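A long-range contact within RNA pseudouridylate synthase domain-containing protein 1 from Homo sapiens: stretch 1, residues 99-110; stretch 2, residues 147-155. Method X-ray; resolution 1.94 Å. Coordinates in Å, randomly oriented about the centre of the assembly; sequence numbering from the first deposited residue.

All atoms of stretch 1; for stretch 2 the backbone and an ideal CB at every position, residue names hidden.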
# COMPACT_ATOMS: atom_id res chain seq x y z
N TYR A 99 4.66 2.72 -0.42
CA TYR A 99 3.28 3.08 -0.69
C TYR A 99 3.13 4.55 -0.61
O TYR A 99 3.90 5.21 0.08
CB TYR A 99 2.35 2.49 0.38
CG TYR A 99 2.34 0.99 0.47
CD1 TYR A 99 3.46 0.29 0.90
CD2 TYR A 99 1.19 0.26 0.13
CE1 TYR A 99 3.47 -1.10 0.92
CE2 TYR A 99 1.18 -1.13 0.21
CZ TYR A 99 2.33 -1.81 0.59
OH TYR A 99 2.36 -3.15 0.75
N LEU A 100 2.07 5.06 -1.24
CA LEU A 100 1.65 6.44 -1.11
C LEU A 100 0.35 6.42 -0.37
O LEU A 100 -0.43 5.47 -0.53
CB LEU A 100 1.41 7.08 -2.48
CG LEU A 100 2.62 7.24 -3.36
CD1 LEU A 100 2.24 7.66 -4.74
CD2 LEU A 100 3.62 8.24 -2.77
N ALA A 101 0.05 7.51 0.36
CA ALA A 101 -1.22 7.63 1.06
C ALA A 101 -1.57 9.05 1.32
O ALA A 101 -0.68 9.90 1.39
CB ALA A 101 -1.16 6.89 2.39
N LEU A 102 -2.89 9.31 1.50
CA LEU A 102 -3.40 10.58 1.95
C LEU A 102 -3.91 10.26 3.35
O LEU A 102 -4.76 9.42 3.49
CB LEU A 102 -4.50 11.14 1.10
CG LEU A 102 -4.13 11.54 -0.32
CD1 LEU A 102 -5.35 11.94 -1.10
CD2 LEU A 102 -3.12 12.62 -0.33
N LEU A 103 -3.33 10.90 4.37
CA LEU A 103 -3.65 10.66 5.76
C LEU A 103 -4.35 11.86 6.37
O LEU A 103 -4.01 12.99 6.02
CB LEU A 103 -2.34 10.45 6.53
CG LEU A 103 -1.43 9.30 6.12
CD1 LEU A 103 -0.33 9.15 7.14
CD2 LEU A 103 -2.22 8.01 5.99
N ARG A 104 -5.17 11.64 7.40
CA ARG A 104 -5.89 12.72 8.11
C ARG A 104 -4.93 13.58 8.93
O ARG A 104 -4.09 13.04 9.63
CB ARG A 104 -6.96 12.15 9.07
CG ARG A 104 -8.13 11.43 8.39
CD ARG A 104 -9.05 12.42 7.76
NE ARG A 104 -10.16 11.82 7.03
CZ ARG A 104 -10.86 12.46 6.11
NH1 ARG A 104 -10.57 13.72 5.80
NH2 ARG A 104 -11.83 11.84 5.45
N GLY A 105 -5.10 14.90 8.85
CA GLY A 105 -4.29 15.87 9.58
C GLY A 105 -2.98 16.22 8.91
O GLY A 105 -2.49 15.49 8.04
N HIS A 106 -2.40 17.36 9.31
CA HIS A 106 -1.11 17.86 8.85
C HIS A 106 -0.02 17.32 9.79
O HIS A 106 0.02 17.73 10.94
CB HIS A 106 -1.09 19.40 8.88
CG HIS A 106 -1.90 20.02 7.77
ND1 HIS A 106 -2.20 21.36 7.77
CD2 HIS A 106 -2.33 19.47 6.61
CE1 HIS A 106 -2.88 21.58 6.66
NE2 HIS A 106 -2.98 20.47 5.92
N ILE A 107 0.85 16.40 9.32
CA ILE A 107 1.92 15.82 10.14
C ILE A 107 3.06 16.83 10.12
O ILE A 107 3.56 17.13 9.04
CB ILE A 107 2.32 14.45 9.56
CG1 ILE A 107 1.11 13.50 9.65
CG2 ILE A 107 3.54 13.87 10.29
CD1 ILE A 107 1.27 12.08 9.08
N GLN A 108 3.44 17.39 11.29
CA GLN A 108 4.46 18.45 11.32
C GLN A 108 5.89 17.93 11.22
O GLN A 108 6.73 18.63 10.68
CB GLN A 108 4.29 19.32 12.58
CG GLN A 108 2.89 19.92 12.72
CD GLN A 108 2.47 20.80 11.56
OE1 GLN A 108 3.29 21.49 10.93
NE2 GLN A 108 1.16 20.85 11.28
N GLU A 109 6.16 16.69 11.65
CA GLU A 109 7.51 16.08 11.51
C GLU A 109 7.72 15.74 10.03
O GLU A 109 6.79 15.25 9.41
CB GLU A 109 7.60 14.77 12.31
CG GLU A 109 7.39 14.90 13.81
CD GLU A 109 6.00 14.73 14.37
OE1 GLU A 109 5.08 14.33 13.61
OE2 GLU A 109 5.81 15.02 15.57
N SER A 110 8.93 15.94 9.48
CA SER A 110 9.17 15.61 8.07
C SER A 110 9.26 14.10 7.84
O SER A 110 8.90 13.62 6.77
CB SER A 110 10.44 16.30 7.56
OG SER A 110 11.62 15.61 7.91
N UNK A 147 8.43 3.32 8.02
CA UNK A 147 9.08 4.60 7.81
C UNK A 147 8.12 5.50 7.03
O UNK A 147 7.68 5.16 5.94
CB UNK A 147 10.41 4.43 7.07
N UNK A 148 7.79 6.64 7.59
CA UNK A 148 6.82 7.58 6.99
C UNK A 148 7.56 8.87 6.65
O UNK A 148 8.13 9.50 7.54
CB UNK A 148 5.65 7.86 7.93
N UNK A 149 7.45 9.33 5.41
CA UNK A 149 8.03 10.59 4.92
C UNK A 149 6.85 11.48 4.44
O UNK A 149 6.08 11.10 3.54
CB UNK A 149 9.04 10.34 3.80
N UNK A 150 6.76 12.69 4.98
CA UNK A 150 5.70 13.61 4.60
C UNK A 150 6.08 14.29 3.28
O UNK A 150 7.13 14.90 3.20
CB UNK A 150 5.45 14.64 5.70
N UNK A 151 5.21 14.18 2.25
CA UNK A 151 5.47 14.76 0.94
C UNK A 151 4.85 16.14 0.83
O UNK A 151 5.50 17.08 0.37
CB UNK A 151 4.93 13.85 -0.17
N UNK A 152 3.58 16.26 1.23
CA UNK A 152 2.86 17.52 1.11
C UNK A 152 1.78 17.65 2.16
O UNK A 152 1.28 16.65 2.65
CB UNK A 152 2.25 17.65 -0.29
N UNK A 153 1.39 18.90 2.44
CA UNK A 153 0.21 19.22 3.25
C UNK A 153 -0.78 19.81 2.26
O UNK A 153 -0.39 20.51 1.32
CB UNK A 153 0.52 20.18 4.40
N UNK A 154 -2.06 19.55 2.50
CA UNK A 154 -3.12 20.08 1.67
C UNK A 154 -4.47 19.86 2.28
O UNK A 154 -4.56 19.44 3.44
CB UNK A 154 -3.07 19.45 0.28
N UNK A 155 -5.53 20.02 1.47
CA UNK A 155 -6.87 19.72 1.94
C UNK A 155 -7.45 18.62 1.04
O UNK A 155 -7.25 18.67 -0.17
CB UNK A 155 -7.75 20.97 1.94

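Position 147 is a strand residue (phi/psi -93/122) whose ideal CB has no stretch 1 atom within 5.5 Å, so the visible atoms scarcely constrain it. It is Asp147, whose carboxylate is hydrogen-bonded to a residue bordering the stretch.

At position 148 CA-to-CB points toward stretch 1, but again nothing lies within 5.5 Å of the ideal CB. The nearest side chains in that direction, Leu103 and Ile107, are aliphatic; a long apolar side chain would suit, and a short one would leave the gap unbridged. Leu148 bridges it: its CD1 lies 3.9 Å from Leu103 CD1 and 4.2 Å from Ile107 CD1.

The bond at position 149 points away, and the only nearby feature is Ser110 O, 4.4 Å from the ideal CB. Many residues would fit; the deposited one is Val149, whose CA lies 3.7 Å from Ser110 O.

Position 150 is closely hemmed. Its CB points toward stretch 1, with the ideal atom 3.8 Å from Ser110 O, 4.0 Å from Glu109 O and 4.6 Å from Ile107 O. The backbone contributes a hydrogen bond that needs no particular side chain: N donates to Ser110 O at 2.9 Å and 172°, nearly straight. With Ile107 CG2 close by, a compact apolar group is plausible, although the carbonyls might also attract a small donor. Val150 (chi1 t) places CG2 3.6 Å from Ile107 CG2 and 3.2 Å from Glu109 O.

Position 151, with phi/psi -94/-48, departs from extended geometry. Its CB points sideways, and only a long side chain could reach Leu100; an apolar one would match it. Leu151 does so, CD1 lying 3.9 Å from Leu100 CD2.

Position 152 is out of reach and unconstrained by stretch 1; it is Glu152.

Position 153 offers the strongest clues. CB points toward stretch 1, and the ideal atom is 3.7 Å from His106 CD2, beside a ring that invites a flat partner, while Ile107 O presents an acceptor. An aromatic ring, especially one carrying a donor, would answer both; other long donors remain possible. His153 stacks offset on His106, with centroids 4.5 Å apart and planes at 17°. Each CB also sits over the other ring's face, with both CB-to-centroid distances 3.9 Å, from His106 CB and from His153 CB. At the ring edge, His153 NE2 donates to Ile107 O at 2.8 Å (149°).

At position 154 CB would point away, and phi/psi of -169/-165 is easiest for glycine. Gly154 contributes its backbone: His106 NE2 donates to Gly154 O at 3.1 Å (158°).

Position 155 points away and tolerates many side chains; it is Leu155.

Stretch 2 147-155: DLVVLEHGL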
# COMPACT_ATOMS: atom_id res chain seq x y z
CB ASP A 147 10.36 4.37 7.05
CG ASP A 147 11.18 5.59 6.75
OD1 ASP A 147 11.17 6.53 7.56
OD2 ASP A 147 11.93 5.56 5.75
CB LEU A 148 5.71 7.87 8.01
CG LEU A 148 4.55 8.80 7.63
CD1 LEU A 148 3.33 8.51 8.45
CD2 LEU A 148 4.88 10.32 7.83
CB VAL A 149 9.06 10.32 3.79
CG1 VAL A 149 9.64 11.63 3.25
CG2 VAL A 149 10.20 9.42 4.28
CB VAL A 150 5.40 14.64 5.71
CG1 VAL A 150 4.28 15.56 5.30
CG2 VAL A 150 5.04 13.95 7.02
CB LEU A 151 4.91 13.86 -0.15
CG LEU A 151 5.46 12.47 -0.20
CD1 LEU A 151 4.64 11.63 -1.16
CD2 LEU A 151 6.98 12.48 -0.48
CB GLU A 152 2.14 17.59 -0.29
CG GLU A 152 2.99 17.96 -1.51
CD GLU A 152 2.28 17.94 -2.87
OE1 GLU A 152 1.59 16.94 -3.14
OE2 GLU A 152 2.41 18.91 -3.65
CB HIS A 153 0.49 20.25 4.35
CG HIS A 153 1.28 19.72 5.50
ND1 HIS A 153 1.89 20.58 6.38
CD2 HIS A 153 1.49 18.45 5.92
CE1 HIS A 153 2.53 19.81 7.25
NE2 HIS A 153 2.28 18.52 7.03
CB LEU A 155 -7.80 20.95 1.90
CG LEU A 155 -7.35 22.22 2.62
CD1 LEU A 155 -8.25 23.33 2.30
CD2 LEU A 155 -7.24 22.01 4.13
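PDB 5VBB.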